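Local coordinates for protein aldo-keto reductase family 1, member B4 (Aldose reductase) (Schistosoma japonicum, PDB 4HBK) that probably catalyses the NADPH-dependent reduction of aldehydes, such as the aldehyde form of glucose, to the corresponding alcohols, as an aldose reductase of the aldo-keto reductase family, at residues A[279-282]-A[283-286]; A[313-316]-A[317-321]; A[127-130]-A[131-135]. All blocks are in the same frame, centred on the assembly; numbering follows the deposited sequence.

Contact 1: A[279-282]-A[283-286]; sequences RYLL and QRKL
Arg279 and Gln283, one helical turn apart, are joined by a side-chain hydrogen bond: NE of Arg279 donates to OE1 of Gln283 at 2.9 Å. The N-H...O angle of 171° makes it nearly straight. The acceptor lies at the edge of the guanidinium, in its plane, and the donor arrives on a lone pair in the amide plane, although the two planes stand 78° apart. A backbone bond, Gln283 N to Arg279 O, joins the same two residues. The bend of the arginine at chi2 (76°) turns NE forward, toward the C-terminal end of the helix, onto the extended glutamine.

Beside this pair, Tyr280 and Arg284 run side by side in the same direction. Arg284 NH1 reaches Tyr280 OH at 3.0 Å in a weak bond, while Arg284 CD lies 3.7 Å from Tyr280 CZ. On the inner side, Leu281 CD2 meets Leu286 CD1 at 3.7 Å. In the turn leaving the helix, Leu281 O weakly accepts Leu286 N and Arg284 N, and Leu282 O is held by Lys285 N at 2.9 Å and by a water that also donates to Leu286 O.

The polar ends have further partners: Gln283 OE1 also accepts from Leu309 N, Arg279 NH1 donates to Val304 O, Tyr280 OH has its stronger partner in Asn318, and Arg284 NH2 donates to Pro223 O. The contact is thus the end of helix 273-283 and its turn into strand 287-288 of the (beta/alpha)8 (TIM) barrel, with Leu281 and Leu286 against strand 237-241, Arg284 against helix 225-233, and Tyr280 against helix 311-319.

Contact 2: A[313-316]-A[317-321]; sequences EMHE and LNTES
This is a local contact between successive turns of one helix, the Thr319 methyl over the His315 ring and Glu316 crossing Glu320, at the C-terminal end of helix 311-319, which packs on helices 260-269 and 273-283. The clearest side-chain evidence is a CH-pi contact: CG2 of Thr319 sits over one face of the His315 imidazole, 3.5 Å from the ring centroid and 24° off its normal, offset toward the rim. CE1 of His315 is the nearest ring atom to that methyl, at 3.3 Å. The histidine has CG anti to its own backbone nitrogen (chi1 -176°), which carries the ring along the helix toward Thr319.

The other branch of Thr319 turns back to the backbone. With chi1 at 70°, OG1 donates to Glu316 O at 3.2 Å, and the same carbonyl accepts Glu320 N at 3.0 Å. Leu317 N to Glu313 O is a regular helical bond. Inward, Leu317 reaches Val262 and Tyr280, while Glu313 forms a salt bridge with Arg268 and a hydrogen bond with His269.

Two donors on Glu316 O mean that a carbonyl of the last turn is gripped by both main chain and side chain. The carboxylates of Glu316 and Glu320, 4.9 Å apart at their OE2 atoms, probably repel each other mildly.

Contact 3: A[127-130]-A[131-135]; sequences EETL and KNLRL
The flat groups that meet are the Glu128 carboxylate and the Asn132 amide, whose planes lie 39° apart; neither is stacked on the other. Asn132 ND2 comes within 3.9 Å of Glu128 CD, a van der Waals approach rather than a bond. The bend of the glutamate at chi2 (95°), with CG anti to the backbone N, brings the carboxylate near Asn132. Lys131 NZ is 4.9 Å from Glu128 OE1, too far for a salt bridge, though the opposite charges probably attract weakly.

On the apolar side, Thr129 CG2 lies 3.9 Å from Leu133 CD1, the side chains running alongside, whereas Leu130 CD2 meets Leu135 CB at 3.9 Å, the side chains at about a right angle. Thr129 OG1 is turned to Glu85 OE1, and its side chain stays about 8 Å from that of Lys111, predicted to lower the pKa of the active-site tyrosine.

The helix ends in a Schellman motif. Arg134 takes positive phi (66°), Leu130 O receives Leu135 N at 3.0 Å, in the carbonyl plane, and Lys131 O receives Arg134 N at 3.0 Å. The arginine forms a salt bridge with Glu93.

The contact closes helix 119-133 of the beta-alpha-beta unit between strands 107-112 and 138-143. Leu133 packs on Glu85 and Ile88 of helix 85-98, Thr129 and Leu133 touch both strands, and Leu130 lies on Leu138 and Leu135 on Ile108.

How the contacts relate
From the N terminus, contact 3 comes first, then contact 1, then contact 2. Each closes only a short local turn, and they follow in series without nesting or crossing. Contact 3 ends helix 119-133 as the chain heads for strand 138-143, across the chain's centre from the other two: its centre is about 31 Å from contact 1 and 41 Å from contact 2. Contact 1 ends helix 273-283 before strand 287-288, and contact 2 ends helix 311-319. These two touch: Tyr280 OH and Asn318 OD1 are 2.7 Å apart, a probable hydrogen bond, and Met314 CE packs 3.4 Å from Tyr280 O, joining helices 273-283 and 311-319.

Contact 1: A[279-282]-A[283-286]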
loop_
_atom_site.group_PDB
_atom_site.type_symbol
_atom_site.label_atom_id
_atom_site.label_comp_id
_atom_site.label_asym_id
_atom_site.label_seq_id
_atom_site.Cartn_x
_atom_site.Cartn_y
_atom_site.Cartn_z
ATOM N N ARG A 279 12.517 -2.655 -10.077
ATOM C CA ARG A 279 12.473 -2.078 -11.416
ATOM C C ARG A 279 11.457 -2.828 -12.263
ATOM O O ARG A 279 10.773 -2.236 -13.100
ATOM C CB ARG A 279 13.838 -2.144 -12.091
ATOM C CG ARG A 279 13.887 -1.432 -13.433
ATOM C CD ARG A 279 13.947 0.074 -13.241
ATOM N NE ARG A 279 13.516 0.755 -14.454
ATOM C CZ ARG A 279 13.381 2.070 -14.574
ATOM N NH1 ARG A 279 13.648 2.869 -13.544
ATOM N NH2 ARG A 279 12.981 2.583 -15.734
ATOM N N TYR A 280 11.367 -4.134 -12.030
ATOM C CA TYR A 280 10.422 -4.978 -12.731
ATOM C C TYR A 280 9.001 -4.443 -12.528
ATOM O O TYR A 280 8.222 -4.318 -13.476
ATOM C CB TYR A 280 10.535 -6.423 -12.222
ATOM C CG TYR A 280 9.270 -7.234 -12.409
ATOM C CD1 TYR A 280 8.908 -7.705 -13.662
ATOM C CD2 TYR A 280 8.439 -7.522 -11.337
ATOM C CE1 TYR A 280 7.755 -8.443 -13.843
ATOM C CE2 TYR A 280 7.278 -8.257 -11.503
ATOM C CZ TYR A 280 6.936 -8.709 -12.764
ATOM O OH TYR A 280 5.784 -9.441 -12.963
ATOM N N LEU A 281 8.672 -4.122 -11.281
ATOM C CA LEU A 281 7.348 -3.626 -10.951
ATOM C C LEU A 281 7.171 -2.212 -11.472
ATOM O O LEU A 281 6.104 -1.864 -11.993
ATOM C CB LEU A 281 7.114 -3.672 -9.439
ATOM C CG LEU A 281 7.136 -5.068 -8.817
ATOM C CD1 LEU A 281 7.158 -4.958 -7.306
ATOM C CD2 LEU A 281 5.930 -5.886 -9.276
ATOM N N LEU A 282 8.211 -1.391 -11.340
ATOM C CA LEU A 282 8.123 -0.022 -11.846
ATOM C C LEU A 282 7.827 0.020 -13.359
ATOM O O LEU A 282 7.034 0.843 -13.832
ATOM C CB LEU A 282 9.383 0.772 -11.503
ATOM C CG LEU A 282 9.589 1.086 -10.015
ATOM C CD1 LEU A 282 10.994 1.627 -9.764
ATOM C CD2 LEU A 282 8.549 2.080 -9.542
ATOM N N GLN A 283 8.442 -0.886 -14.112
ATOM C CA GLN A 283 8.238 -0.913 -15.562
ATOM C C GLN A 283 6.857 -1.458 -15.963
ATOM O O GLN A 283 6.432 -1.299 -17.109
ATOM C CB GLN A 283 9.394 -1.628 -16.273
ATOM C CG GLN A 283 10.716 -0.846 -16.121
ATOM C CD GLN A 283 11.866 -1.392 -16.949
ATOM O OE1 GLN A 283 13.024 -1.142 -16.644
ATOM N NE2 GLN A 283 11.550 -2.129 -18.003
ATOM N N ARG A 284 6.152 -2.070 -15.011
ATOM C CA ARG A 284 4.742 -2.400 -15.219
ATOM C C ARG A 284 3.808 -1.249 -14.802
ATOM O O ARG A 284 2.594 -1.425 -14.684
ATOM C CB ARG A 284 4.366 -3.702 -14.501
ATOM C CG ARG A 284 5.025 -4.954 -15.088
ATOM C CD ARG A 284 4.656 -6.211 -14.288
ATOM N NE ARG A 284 3.209 -6.347 -14.099
ATOM C CZ ARG A 284 2.643 -7.058 -13.125
ATOM N NH1 ARG A 284 3.403 -7.705 -12.245
ATOM N NH2 ARG A 284 1.312 -7.115 -13.026
ATOM N N LYS A 285 4.387 -0.071 -14.586
ATOM C CA LYS A 285 3.636 1.144 -14.257
ATOM C C LYS A 285 3.005 1.085 -12.870
ATOM O O LYS A 285 1.906 1.599 -12.656
ATOM C CB LYS A 285 2.586 1.445 -15.334
ATOM C CG LYS A 285 3.169 1.421 -16.740
ATOM C CD LYS A 285 2.679 2.574 -17.595
ATOM C CE LYS A 285 1.420 2.213 -18.381
ATOM N NZ LYS A 285 1.174 3.164 -19.530
ATOM N N LEU A 286 3.722 0.461 -11.935
ATOM C CA LEU A 286 3.260 0.309 -10.554
ATOM C C LEU A 286 3.995 1.275 -9.636
ATOM O O LEU A 286 5.116 1.691 -9.930
ATOM C CB LEU A 286 3.512 -1.122 -10.066
ATOM C CG LEU A 286 2.887 -2.198 -10.960
ATOM C CD1 LEU A 286 3.366 -3.589 -10.586
ATOM C CD2 LEU A 286 1.357 -2.128 -10.895
HETATM O O HOH W 1 6.083 2.990 -12.404
#

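Contact 2: A[313-316]-A[317-321]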
loop_
_atom_site.group_PDB
_atom_site.type_symbol
_atom_site.label_atom_id
_atom_site.label_comp_id
_atom_site.label_asym_id
_atom_site.label_seq_id
_atom_site.Cartn_x
_atom_site.Cartn_y
_atom_site.Cartn_z
ATOM N N GLU A 313 14.181 -9.544 -20.564
ATOM C CA GLU A 313 14.339 -9.672 -19.125
ATOM C C GLU A 313 12.973 -9.626 -18.425
ATOM O O GLU A 313 12.693 -10.437 -17.538
ATOM C CB GLU A 313 15.307 -8.606 -18.593
ATOM C CG GLU A 313 16.766 -8.870 -18.999
ATOM C CD GLU A 313 17.626 -7.619 -19.015
ATOM O OE1 GLU A 313 17.118 -6.548 -18.612
ATOM O OE2 GLU A 313 18.805 -7.704 -19.443
ATOM N N MET A 314 12.109 -8.705 -18.846
ATOM C CA MET A 314 10.785 -8.601 -18.250
ATOM C C MET A 314 10.044 -9.905 -18.430
ATOM O O MET A 314 9.466 -10.433 -17.476
ATOM C CB MET A 314 9.989 -7.438 -18.856
ATOM C CG MET A 314 10.528 -6.067 -18.460
ATOM S SD MET A 314 10.315 -5.698 -16.698
ATOM C CE MET A 314 8.531 -5.501 -16.637
ATOM N N HIS A 315 10.073 -10.432 -19.652
ATOM C CA HIS A 315 9.359 -11.662 -19.969
ATOM C C HIS A 315 9.881 -12.838 -19.157
ATOM O O HIS A 315 9.100 -13.656 -18.670
ATOM C CB HIS A 315 9.460 -11.975 -21.466
ATOM C CG HIS A 315 8.672 -13.176 -21.887
ATOM N ND1 HIS A 315 9.264 -14.383 -22.201
ATOM C CD2 HIS A 315 7.338 -13.364 -22.028
ATOM C CE1 HIS A 315 8.329 -15.256 -22.531
ATOM N NE2 HIS A 315 7.151 -14.667 -22.433
ATOM N N GLU A 316 11.202 -12.922 -19.015
ATOM C CA GLU A 316 11.822 -14.010 -18.274
ATOM C C GLU A 316 11.329 -14.047 -16.836
ATOM O O GLU A 316 10.940 -15.100 -16.336
ATOM C CB GLU A 316 13.350 -13.916 -18.297
ATOM C CG GLU A 316 14.009 -15.100 -17.610
ATOM C CD GLU A 316 15.528 -15.125 -17.742
ATOM O OE1 GLU A 316 16.156 -14.047 -17.837
ATOM O OE2 GLU A 316 16.095 -16.237 -17.748
ATOM N N LEU A 317 11.337 -12.894 -16.172
ATOM C CA LEU A 317 10.848 -12.821 -14.798
ATOM C C LEU A 317 9.405 -13.313 -14.708
ATOM O O LEU A 317 9.061 -14.071 -13.806
ATOM C CB LEU A 317 10.991 -11.400 -14.239
ATOM C CG LEU A 317 12.442 -10.939 -14.026
ATOM C CD1 LEU A 317 12.538 -9.440 -13.791
ATOM C CD2 LEU A 317 13.064 -11.691 -12.875
ATOM N N ASN A 318 8.568 -12.903 -15.657
ATOM C CA ASN A 318 7.181 -13.373 -15.686
ATOM C C ASN A 318 7.055 -14.885 -15.865
ATOM O O ASN A 318 6.346 -15.542 -15.109
ATOM C CB ASN A 318 6.363 -12.631 -16.742
ATOM C CG ASN A 318 5.982 -11.221 -16.300
ATOM O OD1 ASN A 318 5.495 -11.015 -15.182
ATOM N ND2 ASN A 318 6.213 -10.240 -17.174
ATOM N N THR A 319 7.759 -15.447 -16.841
ATOM C CA THR A 319 7.646 -16.884 -17.093
ATOM C C THR A 319 8.231 -17.760 -15.970
ATOM O O THR A 319 7.821 -18.914 -15.802
ATOM C CB THR A 319 8.222 -17.288 -18.473
ATOM O OG1 THR A 319 9.647 -17.154 -18.469
ATOM C CG2 THR A 319 7.644 -16.414 -19.563
ATOM N N GLU A 320 9.167 -17.208 -15.197
ATOM C CA GLU A 320 9.783 -17.943 -14.088
ATOM C C GLU A 320 9.013 -17.824 -12.763
ATOM O O GLU A 320 9.369 -18.455 -11.763
ATOM C CB GLU A 320 11.231 -17.485 -13.881
ATOM C CG GLU A 320 12.134 -17.729 -15.077
ATOM C CD GLU A 320 12.338 -19.205 -15.368
ATOM O OE1 GLU A 320 12.109 -20.029 -14.449
ATOM O OE2 GLU A 320 12.724 -19.534 -16.514
ATOM N N SER A 321 7.960 -17.016 -12.755
ATOM C CA SER A 321 7.178 -16.800 -11.539
ATOM C C SER A 321 6.595 -18.102 -10.976
ATOM O O SER A 321 6.301 -19.026 -11.733
ATOM C CB SER A 321 6.049 -15.814 -11.819
ATOM O OG SER A 321 5.300 -15.601 -10.643
#

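Contact 3: A[127-130]-A[131-135]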
loop_
_atom_site.group_PDB
_atom_site.type_symbol
_atom_site.label_atom_id
_atom_site.label_comp_id
_atom_site.label_asym_id
_atom_site.label_seq_id
_atom_site.Cartn_x
_atom_site.Cartn_y
_atom_site.Cartn_z
ATOM N N GLU A 127 -9.644 10.766 11.773
ATOM C CA GLU A 127 -9.224 11.873 12.625
ATOM C C GLU A 127 -8.167 11.420 13.607
ATOM O O GLU A 127 -7.254 12.176 13.945
ATOM C CB GLU A 127 -10.425 12.463 13.374
ATOM C CG GLU A 127 -11.359 13.272 12.476
ATOM C CD GLU A 127 -12.585 13.810 13.203
ATOM O OE1 GLU A 127 -13.166 14.807 12.733
ATOM O OE2 GLU A 127 -12.982 13.228 14.228
ATOM N N GLU A 128 -8.309 10.181 14.070
ATOM C CA GLU A 128 -7.374 9.592 15.011
ATOM C C GLU A 128 -6.017 9.378 14.354
ATOM O O GLU A 128 -4.987 9.759 14.897
ATOM C CB GLU A 128 -7.933 8.259 15.522
ATOM C CG GLU A 128 -6.886 7.271 16.026
ATOM C CD GLU A 128 -6.693 7.345 17.523
ATOM O OE1 GLU A 128 -6.594 8.477 18.053
ATOM O OE2 GLU A 128 -6.657 6.270 18.173
ATOM N N THR A 129 -6.033 8.756 13.181
ATOM C CA THR A 129 -4.833 8.571 12.377
ATOM C C THR A 129 -4.130 9.913 12.114
ATOM O O THR A 129 -2.921 10.029 12.265
ATOM C CB THR A 129 -5.179 7.834 11.046
ATOM O OG1 THR A 129 -5.205 6.416 11.278
ATOM C CG2 THR A 129 -4.172 8.161 9.936
ATOM N N LEU A 130 -4.894 10.937 11.748
ATOM C CA LEU A 130 -4.314 12.258 11.466
ATOM C C LEU A 130 -3.732 12.882 12.722
ATOM O O LEU A 130 -2.709 13.563 12.678
ATOM C CB LEU A 130 -5.363 13.200 10.884
ATOM C CG LEU A 130 -5.792 12.959 9.440
ATOM C CD1 LEU A 130 -7.074 13.727 9.128
ATOM C CD2 LEU A 130 -4.676 13.369 8.507
ATOM N N LYS A 131 -4.404 12.664 13.844
ATOM C CA LYS A 131 -3.884 13.123 15.122
ATOM C C LYS A 131 -2.520 12.499 15.375
ATOM O O LYS A 131 -1.550 13.203 15.634
ATOM C CB LYS A 131 -4.848 12.753 16.248
ATOM C CG LYS A 131 -4.391 13.139 17.632
ATOM C CD LYS A 131 -5.497 12.865 18.639
ATOM C CE LYS A 131 -5.015 13.093 20.068
ATOM N NZ LYS A 131 -5.804 12.293 21.056
ATOM N N ASN A 132 -2.453 11.171 15.309
ATOM C CA ASN A 132 -1.202 10.452 15.539
ATOM C C ASN A 132 -0.087 10.816 14.562
ATOM O O ASN A 132 1.072 10.916 14.954
ATOM C CB ASN A 132 -1.435 8.943 15.526
ATOM C CG ASN A 132 -2.183 8.463 16.762
ATOM O OD1 ASN A 132 -2.120 9.090 17.813
ATOM N ND2 ASN A 132 -2.897 7.356 16.636
ATOM N N LEU A 133 -0.434 11.007 13.292
ATOM C CA LEU A 133 0.553 11.384 12.277
ATOM C C LEU A 133 0.908 12.862 12.364
ATOM O O LEU A 133 1.845 13.320 11.712
ATOM C CB LEU A 133 0.035 11.057 10.876
ATOM C CG LEU A 133 -0.008 9.566 10.527
ATOM C CD1 LEU A 133 -0.569 9.332 9.124
ATOM C CD2 LEU A 133 1.399 8.967 10.666
ATOM N N ARG A 134 0.136 13.613 13.145
ATOM C CA ARG A 134 0.399 15.034 13.321
ATOM C C ARG A 134 0.198 15.816 12.015
ATOM O O ARG A 134 0.907 16.777 11.731
ATOM C CB ARG A 134 1.806 15.232 13.912
ATOM C CG ARG A 134 1.891 14.658 15.332
ATOM C CD ARG A 134 3.252 14.063 15.677
ATOM N NE ARG A 134 4.138 15.042 16.296
ATOM C CZ ARG A 134 4.620 14.962 17.535
ATOM N NH1 ARG A 134 4.324 13.932 18.319
ATOM N NH2 ARG A 134 5.420 15.919 17.984
ATOM N N LEU A 135 -0.808 15.403 11.249
ATOM C CA LEU A 135 -1.111 15.978 9.948
ATOM C C LEU A 135 -2.505 16.605 9.952
ATOM O O LEU A 135 -3.347 16.239 10.772
ATOM C CB LEU A 135 -1.074 14.874 8.892
ATOM C CG LEU A 135 0.273 14.183 8.701
ATOM C CD1 LEU A 135 0.156 13.091 7.633
ATOM C CD2 LEU A 135 1.338 15.213 8.333
#